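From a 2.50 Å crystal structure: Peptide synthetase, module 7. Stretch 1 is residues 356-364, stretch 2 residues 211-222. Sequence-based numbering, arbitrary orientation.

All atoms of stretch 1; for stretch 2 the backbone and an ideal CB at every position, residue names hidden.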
ATOM      1  N   SER B 356       0.868 -32.651 -19.552  1.00 58.91           N
ATOM      2  CA  SER B 356      -0.004 -33.221 -18.535  1.00 56.07           C
ATOM      3  C   SER B 356       0.394 -32.823 -17.120  1.00 47.37           C
ATOM      4  O   SER B 356      -0.299 -33.142 -16.162  1.00 48.14           O
ATOM      5  CB  SER B 356       0.004 -34.742 -18.668  1.00 51.78           C
ATOM      6  OG  SER B 356       1.314 -35.217 -18.950  1.00 51.36           O
ATOM      7  N   ARG B 357       1.507 -32.119 -16.995  1.00 43.23           N
ATOM      8  CA  ARG B 357       2.157 -31.986 -15.705  1.00 42.20           C
ATOM      9  C   ARG B 357       2.915 -30.675 -15.587  1.00 42.79           C
ATOM     10  O   ARG B 357       3.510 -30.204 -16.560  1.00 41.69           O
ATOM     11  CB  ARG B 357       3.104 -33.168 -15.495  1.00 41.47           C
ATOM     12  CG  ARG B 357       4.165 -32.957 -14.448  1.00 43.85           C
ATOM     13  CD  ARG B 357       5.214 -34.037 -14.496  1.00 43.94           C
ATOM     14  NE  ARG B 357       4.590 -35.343 -14.631  1.00 53.72           N
ATOM     15  CZ  ARG B 357       4.840 -36.190 -15.625  1.00 57.33           C
ATOM     16  NH1 ARG B 357       5.713 -35.852 -16.569  1.00 56.68           N
ATOM     17  NH2 ARG B 357       4.219 -37.367 -15.669  1.00 54.11           N
ATOM     18  N   HIS B 358       2.880 -30.076 -14.400  1.00 38.55           N
ATOM     19  CA  HIS B 358       3.758 -28.952 -14.098  1.00 37.60           C
ATOM     20  C   HIS B 358       5.171 -29.476 -13.808  1.00 38.03           C
ATOM     21  O   HIS B 358       5.345 -30.377 -12.988  1.00 36.22           O
ATOM     22  CB  HIS B 358       3.220 -28.145 -12.914  1.00 35.63           C
ATOM     23  CG  HIS B 358       3.875 -26.809 -12.745  1.00 37.03           C
ATOM     24  ND1 HIS B 358       4.835 -26.566 -11.787  1.00 37.78           N
ATOM     25  CD2 HIS B 358       3.706 -25.643 -13.410  1.00 32.16           C
ATOM     26  CE1 HIS B 358       5.238 -25.310 -11.876  1.00 32.83           C
ATOM     27  NE2 HIS B 358       4.568 -24.732 -12.854  1.00 35.25           N
ATOM     28  N   PRO B 359       6.186 -28.913 -14.487  1.00 38.45           N
ATOM     29  CA  PRO B 359       7.586 -29.334 -14.341  1.00 40.19           C
ATOM     30  C   PRO B 359       8.195 -28.969 -12.974  1.00 40.96           C
ATOM     31  O   PRO B 359       7.722 -28.017 -12.341  1.00 38.50           O
ATOM     32  CB  PRO B 359       8.282 -28.570 -15.466  1.00 38.69           C
ATOM     33  CG  PRO B 359       7.456 -27.345 -15.625  1.00 33.79           C
ATOM     34  CD  PRO B 359       6.054 -27.779 -15.417  1.00 37.25           C
ATOM     35  N   VAL B 360       9.221 -29.716 -12.548  1.00 37.42           N
ATOM     36  CA  VAL B 360       9.938 -29.495 -11.285  1.00 33.38           C
ATOM     37  C   VAL B 360       9.084 -29.720 -10.033  1.00 35.01           C
ATOM     38  O   VAL B 360       9.483 -30.480  -9.159  1.00 35.56           O
ATOM     39  CB  VAL B 360      10.536 -28.073 -11.189  1.00 37.05           C
ATOM     40  CG1 VAL B 360      11.426 -27.952  -9.942  1.00 34.52           C
ATOM     41  CG2 VAL B 360      11.313 -27.730 -12.435  1.00 33.93           C
ATOM     42  N   TYR B 361       7.938 -29.048  -9.916  1.00 34.82           N
ATOM     43  CA  TYR B 361       7.057 -29.319  -8.780  1.00 34.49           C
ATOM     44  C   TYR B 361       5.585 -29.350  -9.151  1.00 33.02           C
ATOM     45  O   TYR B 361       5.149 -28.693 -10.091  1.00 33.64           O
ATOM     46  CB  TYR B 361       7.283 -28.308  -7.641  1.00 32.14           C
ATOM     47  CG  TYR B 361       6.884 -26.883  -7.940  1.00 36.09           C
ATOM     48  CD1 TYR B 361       7.765 -26.009  -8.571  1.00 33.17           C
ATOM     49  CD2 TYR B 361       5.628 -26.399  -7.564  1.00 36.34           C
ATOM     50  CE1 TYR B 361       7.401 -24.699  -8.832  1.00 32.75           C
ATOM     51  CE2 TYR B 361       5.251 -25.094  -7.821  1.00 32.43           C
ATOM     52  CZ  TYR B 361       6.144 -24.246  -8.455  1.00 36.91           C
ATOM     53  OH  TYR B 361       5.771 -22.939  -8.706  1.00 37.52           O
ATOM     54  N   GLN B 362       4.828 -30.130  -8.386  1.00 33.13           N
ATOM     55  CA  GLN B 362       3.418 -30.350  -8.638  1.00 31.72           C
ATOM     56  C   GLN B 362       2.585 -29.948  -7.409  1.00 35.12           C
ATOM     57  O   GLN B 362       1.343 -29.923  -7.455  1.00 32.62           O
ATOM     58  CB  GLN B 362       3.172 -31.817  -9.018  1.00 32.33           C
ATOM     59  CG  GLN B 362       3.882 -32.272 -10.294  1.00 32.99           C
ATOM     60  CD  GLN B 362       5.367 -32.530 -10.090  1.00 36.56           C
ATOM     61  OE1 GLN B 362       5.764 -33.161  -9.116  1.00 40.51           O
ATOM     62  NE2 GLN B 362       6.194 -32.030 -11.003  1.00 33.70           N
ATOM     63  N   VAL B 363       3.279 -29.639  -6.312  1.00 31.43           N
ATOM     64  CA  VAL B 363       2.646 -29.160  -5.089  1.00 30.30           C
ATOM     65  C   VAL B 363       3.113 -27.745  -4.771  1.00 33.86           C
ATOM     66  O   VAL B 363       4.319 -27.495  -4.684  1.00 34.24           O
ATOM     67  CB  VAL B 363       2.959 -30.069  -3.890  1.00 33.14           C
ATOM     68  CG1 VAL B 363       2.194 -29.594  -2.637  1.00 25.15           C
ATOM     69  CG2 VAL B 363       2.624 -31.510  -4.229  1.00 31.14           C
ATOM     70  N   GLY B 364       2.165 -26.821  -4.602  1.00 29.94           N
ATOM     71  CA  GLY B 364       2.499 -25.438  -4.318  1.00 25.92           C
ATOM     72  C   GLY B 364       2.019 -24.985  -2.951  1.00 33.32           C
ATOM     73  O   GLY B 364       0.999 -25.477  -2.445  1.00 31.96           O
ATOM     74  N   UNK B 211      21.395 -27.881  -7.404  1.00 36.02           N
ATOM     75  CA  UNK B 211      20.341 -28.032  -6.406  1.00 32.57           C
ATOM     76  C   UNK B 211      19.290 -29.061  -6.860  1.00 35.21           C
ATOM     77  O   UNK B 211      18.863 -29.893  -6.071  1.00 38.15           O
ATOM     78  CB  UNK B 211      19.677 -26.681  -6.135  1.00 32.57           C
ATOM     79  N   UNK B 212      18.895 -29.027  -8.131  1.00 35.42           N
ATOM     80  CA  UNK B 212      17.787 -29.862  -8.611  1.00 35.18           C
ATOM     81  C   UNK B 212      18.229 -31.114  -9.373  1.00 36.01           C
ATOM     82  O   UNK B 212      17.405 -31.804  -9.971  1.00 36.22           O
ATOM     83  CB  UNK B 212      16.879 -29.026  -9.515  1.00 35.18           C
ATOM     84  N   UNK B 213      19.524 -31.404  -9.351  1.00 38.48           N
ATOM     85  CA  UNK B 213      20.067 -32.599 -10.004  1.00 38.33           C
ATOM     86  C   UNK B 213      19.422 -33.902  -9.526  1.00 38.16           C
ATOM     87  O   UNK B 213      19.556 -34.276  -8.362  1.00 37.36           O
ATOM     88  CB  UNK B 213      21.577 -32.669  -9.768  1.00 38.33           C
ATOM     89  N   UNK B 214      18.723 -34.587 -10.428  1.00 39.45           N
ATOM     90  CA  UNK B 214      18.186 -35.908 -10.142  1.00 37.83           C
ATOM     91  C   UNK B 214      16.824 -36.011  -9.460  1.00 40.93           C
ATOM     92  O   UNK B 214      16.530 -37.025  -8.826  1.00 37.54           O
ATOM     93  CB  UNK B 214      19.202 -36.644  -9.266  1.00 37.83           C
ATOM     94  N   UNK B 215      15.990 -34.985  -9.581  1.00 37.90           N
ATOM     95  CA  UNK B 215      14.651 -35.051  -9.002  1.00 42.28           C
ATOM     96  C   UNK B 215      13.759 -35.897  -9.885  1.00 41.38           C
ATOM     97  O   UNK B 215      13.944 -35.927 -11.093  1.00 44.58           O
ATOM     98  CB  UNK B 215      14.058 -33.652  -8.823  1.00 42.28           C
ATOM     99  N   UNK B 216      12.792 -36.587  -9.291  1.00 39.63           N
ATOM    100  CA  UNK B 216      11.830 -37.352 -10.084  1.00 42.42           C
ATOM    101  C   UNK B 216      10.991 -36.424 -10.953  1.00 42.54           C
ATOM    102  O   UNK B 216      10.977 -35.214 -10.726  1.00 46.78           O
ATOM    103  CB  UNK B 216      10.925 -38.185  -9.174  1.00 42.42           C
ATOM    104  N   UNK B 217      10.283 -36.971 -11.938  1.00 41.06           N
ATOM    105  CA  UNK B 217       9.532 -36.108 -12.845  1.00 45.65           C
ATOM    106  C   UNK B 217       8.246 -35.661 -12.157  1.00 47.49           C
ATOM    107  O   UNK B 217       7.667 -34.626 -12.499  1.00 45.86           O
ATOM    108  CB  UNK B 217       9.224 -36.827 -14.160  1.00 45.65           C
ATOM    109  N   UNK B 218       7.826 -36.449 -11.172  1.00 43.50           N
ATOM    110  CA  UNK B 218       6.544 -36.282 -10.511  1.00 40.95           C
ATOM    111  C   UNK B 218       6.674 -36.470  -9.018  1.00 41.11           C
ATOM    112  O   UNK B 218       7.607 -37.111  -8.558  1.00 41.34           O
ATOM    113  CB  UNK B 218       5.515 -37.263 -11.077  1.00 40.95           C
ATOM    114  N   UNK B 219       5.718 -35.929  -8.269  1.00 39.54           N
ATOM    115  CA  UNK B 219       5.583 -36.210  -6.844  1.00 33.47           C
ATOM    116  C   UNK B 219       4.547 -37.318  -6.700  1.00 34.76           C
ATOM    117  O   UNK B 219       3.525 -37.280  -7.384  1.00 40.29           O
ATOM    118  CB  UNK B 219       5.183 -34.962  -6.055  1.00 33.47           C
ATOM    119  N   UNK B 220       4.800 -38.313  -5.850  1.00 30.56           N
ATOM    120  CA  UNK B 220       3.803 -39.356  -5.596  1.00 34.45           C
ATOM    121  C   UNK B 220       2.678 -38.826  -4.725  1.00 32.41           C
ATOM    122  O   UNK B 220       2.915 -38.401  -3.600  1.00 39.78           O
ATOM    123  CB  UNK B 220       4.452 -40.572  -4.932  1.00 34.45           C
ATOM    124  N   UNK B 221       1.449 -38.855  -5.223  1.00 34.63           N
ATOM    125  CA  UNK B 221       0.325 -38.274  -4.478  1.00 34.34           C
ATOM    126  C   UNK B 221      -0.880 -39.215  -4.520  1.00 34.24           C
ATOM    127  O   UNK B 221      -0.921 -40.122  -5.341  1.00 42.81           O
ATOM    128  CB  UNK B 221      -0.051 -36.905  -5.048  1.00 34.34           C
ATOM    129  N   UNK B 222      -1.865 -39.024  -3.637  1.00 36.72           N
ATOM    130  CA  UNK B 222      -2.951 -40.017  -3.654  1.00 38.75           C
ATOM    131  C   UNK B 222      -3.985 -39.783  -4.770  1.00 39.78           C
ATOM    132  O   UNK B 222      -5.122 -39.353  -4.497  1.00 38.46           O
ATOM    133  CB  UNK B 222      -3.664 -40.011  -2.300  1.00 38.75           C
TER

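Stretch 2 runs past the side chains of stretch 1 without forming a regular strand. At position 211 the backbone is helical and the ideal CB has nothing of stretch 1 within 5.5 Å, so almost any residue would suit; it is His211, whose NE2 is hydrogen-bonded elsewhere in the structure.

Position 212 points its CB toward stretch 1, but across a gap whose far side is the CG1 methyl of Val360. A long aliphatic side chain would bridge it, and leucine, isoleucine or methionine are all plausible. The residue is Leu212, in the m,t rotamer, which brings CD1 to 3.8 Å from Val360 CG1. It also opens a type II turn that ends at position 215.

Position 213 is out of reach and accepts many residues; it is Ala213. Position 214 has phi/psi of 86/24, where a CB would be jammed against the carbonyl O of the preceding residue. Glycine is called for by the backbone alone, and Gly214 is found.

Position 215 again faces Val360 from a distance, with no polar group of stretch 1 close to its CB, which favours a branched or long apolar side chain. Ile215, with chi1 p and chi2 t, extends CD1 to 4.1 Å from Val360 CG1, so that Val360 packs against both this residue and Leu212.

Position 216 points sideways into open space, and a polar residue is reasonable. Asp216 contributes chiefly through its backbone: the O of water 1 lies 2.8 Å from Asp216 O, placed to donate to it, although that water has more acceptors in reach than protons.

At position 217 the CB also points sideways, 4.4 Å from Arg357 NH1. A long side chain, polar or acidic, could reach the guanidinium. Gln217 lays its CD over one face of that group; its NE2 lies 3.1 Å from Arg357 NH2, but both are donors and no hydrogen bond results. Its carbonyl O is joined to Val360 N through water 2.

Position 218 has its CB 4.1 Å from Arg357 NE, so the positive charge favours an acid, with glutamate having the longer reach. Glu218 places OE2 at the guanidinium edge, 2.9 Å from Arg357 NH2 and 3.3 Å from Arg357 NE. Both are hydrogen bonds within a salt bridge.

Position 219 points toward stretch 1, its CB 3.6 Å from Gln362 OE1 and 4.7 Å from Val363 CG2. A small donor fits, serine or threonine, and the nearby methyl suits the latter. Thr219 OG1 donates to Gln362 OE1 at 2.9 Å, and Thr219 N makes a weak bond to the same OE1, also 2.9 Å. Water 3 links Thr219 OG1 to Gln362 N.

Position 220 points away and is unconstrained by stretch 1; it is Val220. Position 221 turns back toward Val363, where a larger apolar residue could close the distance: Leu221 CD2 lies 4.0 Å from Val363 CG2. Position 222, out of reach with phi of -80°, permits proline among others, and is Pro222.

Stretch 2, residues 211-222: HLAGIDQETVLP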
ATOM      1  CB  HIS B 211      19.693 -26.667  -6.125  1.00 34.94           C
ATOM      2  CG  HIS B 211      18.617 -26.685  -5.080  1.00 38.75           C
ATOM      3  ND1 HIS B 211      18.889 -26.712  -3.728  1.00 40.60           N
ATOM      4  CD2 HIS B 211      17.265 -26.653  -5.188  1.00 39.10           C
ATOM      5  CE1 HIS B 211      17.753 -26.709  -3.048  1.00 38.93           C
ATOM      6  NE2 HIS B 211      16.752 -26.666  -3.912  1.00 40.47           N
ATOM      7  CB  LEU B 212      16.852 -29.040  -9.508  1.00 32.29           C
ATOM      8  CG  LEU B 212      16.034 -27.945  -8.813  1.00 34.63           C
ATOM      9  CD1 LEU B 212      15.132 -27.205  -9.809  1.00 29.09           C
ATOM     10  CD2 LEU B 212      15.221 -28.512  -7.658  1.00 32.97           C
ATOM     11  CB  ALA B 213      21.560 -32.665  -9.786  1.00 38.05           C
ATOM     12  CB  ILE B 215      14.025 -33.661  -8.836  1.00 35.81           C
ATOM     13  CG1 ILE B 215      13.965 -32.959 -10.191  1.00 36.92           C
ATOM     14  CG2 ILE B 215      14.822 -32.843  -7.831  1.00 37.75           C
ATOM     15  CD1 ILE B 215      13.367 -31.603 -10.148  1.00 39.18           C
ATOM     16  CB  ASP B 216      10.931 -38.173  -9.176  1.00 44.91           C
ATOM     17  CG  ASP B 216      11.716 -39.010  -8.201  1.00 53.74           C
ATOM     18  OD1 ASP B 216      12.646 -39.725  -8.644  1.00 54.35           O
ATOM     19  OD2 ASP B 216      11.413 -38.945  -6.988  1.00 60.33           O
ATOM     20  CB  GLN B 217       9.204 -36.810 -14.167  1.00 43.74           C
ATOM     21  CG  GLN B 217       8.176 -37.933 -14.050  1.00 56.77           C
ATOM     22  CD  GLN B 217       7.800 -38.578 -15.391  1.00 62.19           C
ATOM     23  OE1 GLN B 217       8.530 -38.466 -16.385  1.00 65.48           O
ATOM     24  NE2 GLN B 217       6.654 -39.261 -15.414  1.00 52.67           N
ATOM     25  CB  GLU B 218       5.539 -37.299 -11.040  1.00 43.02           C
ATOM     26  CG  GLU B 218       4.443 -36.731 -11.880  1.00 45.16           C
ATOM     27  CD  GLU B 218       3.331 -37.742 -12.155  1.00 50.80           C
ATOM     28  OE1 GLU B 218       3.062 -38.607 -11.282  1.00 52.25           O
ATOM     29  OE2 GLU B 218       2.724 -37.673 -13.248  1.00 56.10           O
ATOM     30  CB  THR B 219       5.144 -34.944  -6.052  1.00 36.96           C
ATOM     31  OG1 THR B 219       6.042 -33.860  -6.329  1.00 36.40           O
ATOM     32  CG2 THR B 219       5.121 -35.205  -4.540  1.00 31.87           C
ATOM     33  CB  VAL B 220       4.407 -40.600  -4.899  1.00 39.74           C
ATOM     34  CG1 VAL B 220       3.295 -41.551  -4.469  1.00 32.60           C
ATOM     35  CG2 VAL B 220       5.361 -41.304  -5.812  1.00 31.52           C
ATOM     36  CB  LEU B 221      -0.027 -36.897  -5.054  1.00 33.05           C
ATOM     37  CG  LEU B 221       1.085 -35.834  -5.051  1.00 34.16           C
ATOM     38  CD1 LEU B 221       0.815 -34.766  -6.099  1.00 35.01           C
ATOM     39  CD2 LEU B 221       1.272 -35.182  -3.681  1.00 28.84           C
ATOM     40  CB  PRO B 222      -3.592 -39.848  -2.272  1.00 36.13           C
ATOM     41  CG  PRO B 222      -3.385 -38.400  -1.964  1.00 38.42           C
ATOM     42  CD  PRO B 222      -2.012 -38.065  -2.526  1.00 38.50           C
TER
HETATM   43  O   HOH W   1       9.372 -32.938 -10.751  1.00 43.56           O
HETATM   44  O   HOH W   2       9.106 -32.726 -13.694  1.00 43.27           O
HETATM   45  O   HOH W   3       5.751 -31.040  -5.936  1.00 32.07           O
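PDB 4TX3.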